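Local coordinates for uncharacterized protein (Sulfolobus solfataricus P2, PDB 2QS7) that is of uncharacterised function but, as a member of the DsrE/DsrF-like family, is a putative oxidoreductase, at residues Q92-S106 with F122-R135. Residues are numbered along the deposited sequence; the frame is centred on the assembly and turned at random. Where two conformers were deposited one is given.
Sequences QQAKEIGEVKVFACS and FVDDVVGVATFLDR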
# COMPACT_ATOMS: atom_id res chain seq x y z
N GLN A 92 0.48 -3.02 21.60
CA GLN A 92 0.45 -2.61 22.98
C GLN A 92 1.78 -2.91 23.66
O GLN A 92 2.27 -2.10 24.45
CB GLN A 92 -0.73 -3.25 23.74
CG GLN A 92 -0.79 -2.91 25.23
CD GLN A 92 -0.66 -1.41 25.57
OE1 GLN A 92 0.20 -1.02 26.36
NE2 GLN A 92 -1.50 -0.58 24.94
N GLN A 93 2.36 -4.07 23.38
CA GLN A 93 3.66 -4.43 23.97
C GLN A 93 4.72 -3.47 23.46
O GLN A 93 5.61 -3.08 24.21
CB GLN A 93 4.07 -5.87 23.63
N ALA A 94 4.62 -3.08 22.20
CA ALA A 94 5.58 -2.13 21.62
C ALA A 94 5.51 -0.80 22.35
O ALA A 94 6.54 -0.20 22.62
CB ALA A 94 5.36 -1.95 20.14
N LYS A 95 4.29 -0.35 22.70
CA LYS A 95 4.12 0.91 23.44
C LYS A 95 4.81 0.85 24.78
O LYS A 95 5.34 1.84 25.22
CB LYS A 95 2.66 1.27 23.69
CG LYS A 95 1.89 1.66 22.48
CD LYS A 95 0.46 2.10 22.81
CE LYS A 95 0.40 3.50 23.39
NZ LYS A 95 -1.04 3.93 23.54
N GLU A 96 4.78 -0.31 25.43
CA GLU A 96 5.43 -0.48 26.74
C GLU A 96 6.95 -0.50 26.59
O GLU A 96 7.65 0.04 27.42
CB GLU A 96 4.94 -1.78 27.42
CG GLU A 96 3.41 -1.83 27.70
CD GLU A 96 2.89 -3.24 28.11
OE1 GLU A 96 3.70 -4.20 28.18
OE2 GLU A 96 1.65 -3.38 28.35
N ILE A 97 7.44 -1.09 25.51
CA ILE A 97 8.88 -1.22 25.26
C ILE A 97 9.54 0.03 24.68
O ILE A 97 10.64 0.39 25.09
CB ILE A 97 9.11 -2.47 24.31
CG1 ILE A 97 9.39 -3.70 25.16
CG2 ILE A 97 10.25 -2.27 23.30
CD1 ILE A 97 8.29 -4.02 26.19
N GLY A 98 8.88 0.69 23.73
CA GLY A 98 9.45 1.84 23.06
C GLY A 98 8.53 3.02 22.97
O GLY A 98 7.64 3.18 23.81
N GLU A 99 8.75 3.83 21.94
CA GLU A 99 8.00 5.07 21.72
C GLU A 99 7.04 4.84 20.55
O GLU A 99 7.40 4.94 19.40
CB GLU A 99 9.01 6.21 21.45
CG GLU A 99 8.42 7.64 21.53
N VAL A 100 5.82 4.46 20.89
CA VAL A 100 4.81 4.16 19.91
C VAL A 100 3.59 5.01 20.22
O VAL A 100 3.14 5.05 21.38
CB VAL A 100 4.43 2.64 19.95
CG1 VAL A 100 3.27 2.35 18.95
CG2 VAL A 100 5.63 1.80 19.67
N LYS A 101 3.07 5.70 19.20
CA LYS A 101 1.87 6.51 19.34
C LYS A 101 0.82 6.02 18.36
O LYS A 101 1.12 5.73 17.20
CB LYS A 101 2.17 7.97 19.07
CG LYS A 101 3.10 8.62 20.10
CD LYS A 101 2.38 8.83 21.39
CE LYS A 101 3.27 9.45 22.45
NZ LYS A 101 4.15 8.43 23.15
N VAL A 102 -0.40 5.89 18.87
CA VAL A 102 -1.53 5.40 18.11
C VAL A 102 -2.52 6.51 17.97
O VAL A 102 -3.00 7.06 18.97
CB VAL A 102 -2.16 4.20 18.84
CG1 VAL A 102 -3.41 3.69 18.13
CG2 VAL A 102 -1.11 3.10 18.97
N PHE A 103 -2.80 6.85 16.73
CA PHE A 103 -3.74 7.91 16.37
C PHE A 103 -4.92 7.34 15.60
O PHE A 103 -4.76 6.41 14.83
CB PHE A 103 -3.05 8.95 15.49
CG PHE A 103 -1.91 9.64 16.16
CD1 PHE A 103 -2.14 10.66 17.08
CD2 PHE A 103 -0.62 9.23 15.94
CE1 PHE A 103 -1.10 11.29 17.72
CE2 PHE A 103 0.43 9.85 16.57
CZ PHE A 103 0.19 10.90 17.46
N ALA A 104 -6.08 7.95 15.80
CA ALA A 104 -7.29 7.62 15.10
C ALA A 104 -7.65 8.78 14.20
O ALA A 104 -7.56 9.93 14.60
CB ALA A 104 -8.46 7.35 16.14
N CYS A 105 -8.04 8.47 12.98
CA CYS A 105 -8.44 9.44 11.97
C CYS A 105 -9.80 10.05 12.23
O CYS A 105 -10.81 9.35 12.24
CB CYS A 105 -8.51 8.70 10.64
SG CYS A 105 -9.25 9.63 9.29
N SER A 106 -9.85 11.36 12.41
CA SER A 106 -11.09 12.04 12.72
C SER A 106 -12.09 12.03 11.57
O SER A 106 -13.29 11.99 11.82
CB SER A 106 -10.81 13.47 13.18
OG SER A 106 -10.09 14.17 12.20
N PHE A 122 -5.84 2.12 24.04
CA PHE A 122 -4.49 2.39 23.62
C PHE A 122 -4.37 3.48 22.56
O PHE A 122 -3.28 3.78 22.12
CB PHE A 122 -3.78 1.08 23.26
CG PHE A 122 -4.05 0.55 21.87
CD1 PHE A 122 -5.17 0.91 21.13
CD2 PHE A 122 -3.22 -0.42 21.34
CE1 PHE A 122 -5.38 0.38 19.87
CE2 PHE A 122 -3.44 -0.96 20.08
CZ PHE A 122 -4.52 -0.55 19.35
N VAL A 123 -5.50 4.06 22.13
CA VAL A 123 -5.46 5.17 21.18
C VAL A 123 -5.05 6.39 21.97
O VAL A 123 -5.65 6.71 23.00
CB VAL A 123 -6.81 5.41 20.51
CG1 VAL A 123 -6.82 6.72 19.71
CG2 VAL A 123 -7.20 4.18 19.66
N ASP A 124 -4.02 7.06 21.51
CA ASP A 124 -3.49 8.24 22.17
C ASP A 124 -4.24 9.51 21.79
O ASP A 124 -4.44 10.37 22.61
CB ASP A 124 -1.99 8.37 21.83
CG ASP A 124 -1.21 7.20 22.38
OD1 ASP A 124 -1.28 7.01 23.61
OD2 ASP A 124 -0.58 6.44 21.62
N ASP A 125 -4.66 9.64 20.54
CA ASP A 125 -5.34 10.86 20.15
C ASP A 125 -6.09 10.67 18.84
O ASP A 125 -5.83 9.73 18.11
CB ASP A 125 -4.33 12.00 19.99
CG ASP A 125 -4.96 13.38 20.18
OD1 ASP A 125 -6.22 13.49 20.32
OD2 ASP A 125 -4.19 14.37 20.21
N VAL A 126 -7.02 11.58 18.59
CA VAL A 126 -7.83 11.62 17.38
C VAL A 126 -7.33 12.83 16.64
O VAL A 126 -7.33 13.93 17.20
CB VAL A 126 -9.35 11.78 17.66
CG1 VAL A 126 -10.11 12.15 16.38
CG2 VAL A 126 -9.92 10.50 18.25
N VAL A 127 -6.89 12.64 15.40
CA VAL A 127 -6.29 13.71 14.65
C VAL A 127 -6.66 13.61 13.18
O VAL A 127 -7.23 12.62 12.71
CB VAL A 127 -4.75 13.62 14.76
CG1 VAL A 127 -4.32 13.52 16.21
CG2 VAL A 127 -4.19 12.43 14.00
N GLY A 128 -6.35 14.67 12.48
CA GLY A 128 -6.56 14.74 11.04
C GLY A 128 -5.26 14.47 10.29
O GLY A 128 -4.18 14.30 10.86
N VAL A 129 -5.41 14.50 8.97
CA VAL A 129 -4.35 14.23 7.99
C VAL A 129 -3.12 15.03 8.10
O VAL A 129 -2.03 14.50 8.08
CB VAL A 129 -4.89 14.42 6.51
CG1 VAL A 129 -3.90 15.25 5.59
CG2 VAL A 129 -5.28 13.05 5.94
N ALA A 130 -3.26 16.33 8.17
CA ALA A 130 -2.07 17.15 8.27
C ALA A 130 -1.24 16.82 9.49
O ALA A 130 -0.00 16.97 9.50
CB ALA A 130 -2.42 18.65 8.35
N THR A 131 -1.93 16.46 10.56
CA THR A 131 -1.24 16.13 11.79
C THR A 131 -0.35 14.93 11.51
O THR A 131 0.82 14.91 11.87
CB THR A 131 -2.24 15.92 12.94
OG1 THR A 131 -3.20 17.01 12.96
CG2 THR A 131 -1.50 15.87 14.23
N PHE A 132 -0.90 13.95 10.81
CA PHE A 132 -0.10 12.78 10.56
C PHE A 132 1.03 13.03 9.55
O PHE A 132 2.11 12.55 9.76
CB PHE A 132 -0.97 11.52 10.30
CG PHE A 132 -0.31 10.25 10.75
CD1 PHE A 132 -0.31 9.89 12.10
CD2 PHE A 132 0.35 9.43 9.85
CE1 PHE A 132 0.32 8.74 12.53
CE2 PHE A 132 0.97 8.27 10.28
CZ PHE A 132 0.96 7.93 11.62
N LEU A 133 0.82 13.84 8.54
CA LEU A 133 1.89 14.21 7.68
C LEU A 133 3.01 14.86 8.42
O LEU A 133 4.19 14.69 8.07
CB LEU A 133 1.42 15.27 6.66
CG LEU A 133 0.89 14.96 5.24
CD1 LEU A 133 -0.06 13.83 5.22
CD2 LEU A 133 0.23 16.24 4.69
N ASP A 134 2.66 15.75 9.36
CA ASP A 134 3.64 16.45 10.14
C ASP A 134 4.45 15.49 10.95
O ASP A 134 5.65 15.57 10.99
CB ASP A 134 2.96 17.38 11.14
CG ASP A 134 2.55 18.73 10.54
OD1 ASP A 134 2.82 19.03 9.35
OD2 ASP A 134 1.98 19.52 11.33
N ARG A 135 3.77 14.59 11.63
CA ARG A 135 4.48 13.57 12.42
C ARG A 135 5.34 12.66 11.63
O ARG A 135 6.42 12.32 12.07
CB ARG A 135 3.50 12.71 13.24
CG ARG A 135 3.55 13.03 14.64
CD ARG A 135 2.96 12.04 15.48
NE ARG A 135 3.85 11.83 16.60
CZ ARG A 135 3.86 12.50 17.73
NH1 ARG A 135 3.01 13.48 17.98
NH2 ARG A 135 4.73 12.15 18.65
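Two torsions bring Lys95 and Asp124 together: Asp124 holds CG anti to its carbonyl carbon (chi1 -64°), and the Lys95 chain bends at chi3 (76°). Lys95 NZ then forms a salt bridge to Asp124 OD1 at 3.1 Å, on the syn side but tilted out of the carboxylate plane. It also gives a hydrogen bond to Phe122 O at 2.7 Å. Asp124 OD2 takes the backbone N of Val102 at 2.8 Å on its anti lone pair, nearly straight at 171°. Asp124 N returns a bond to Val102 O. Onward, strands 99-105 and 125-127 pair in parallel, with Ala104 N hydrogen-bonded to Asp125 O and Val127 N to Ala104 O. Phe103 packs against helix 129-136. Its CD1 meets Val127 CG1 at 3.7 Å. Phe103 CZ lies over one face of the Arg135 guanidinium, whose NE is hydrogen-bonded to Asn40 OD1. With an alanine in place of Lys95, the Asp124 carboxylate would probably lose this charged partner and Phe122 O this donor. The contact closes a beta-alpha-beta unit at the edge of the chain's parallel sheet. Its chemistry implies that the Asp124 carboxylate extends the strand pairing as a backbone acceptor, while Lys95 probably offsets its charge.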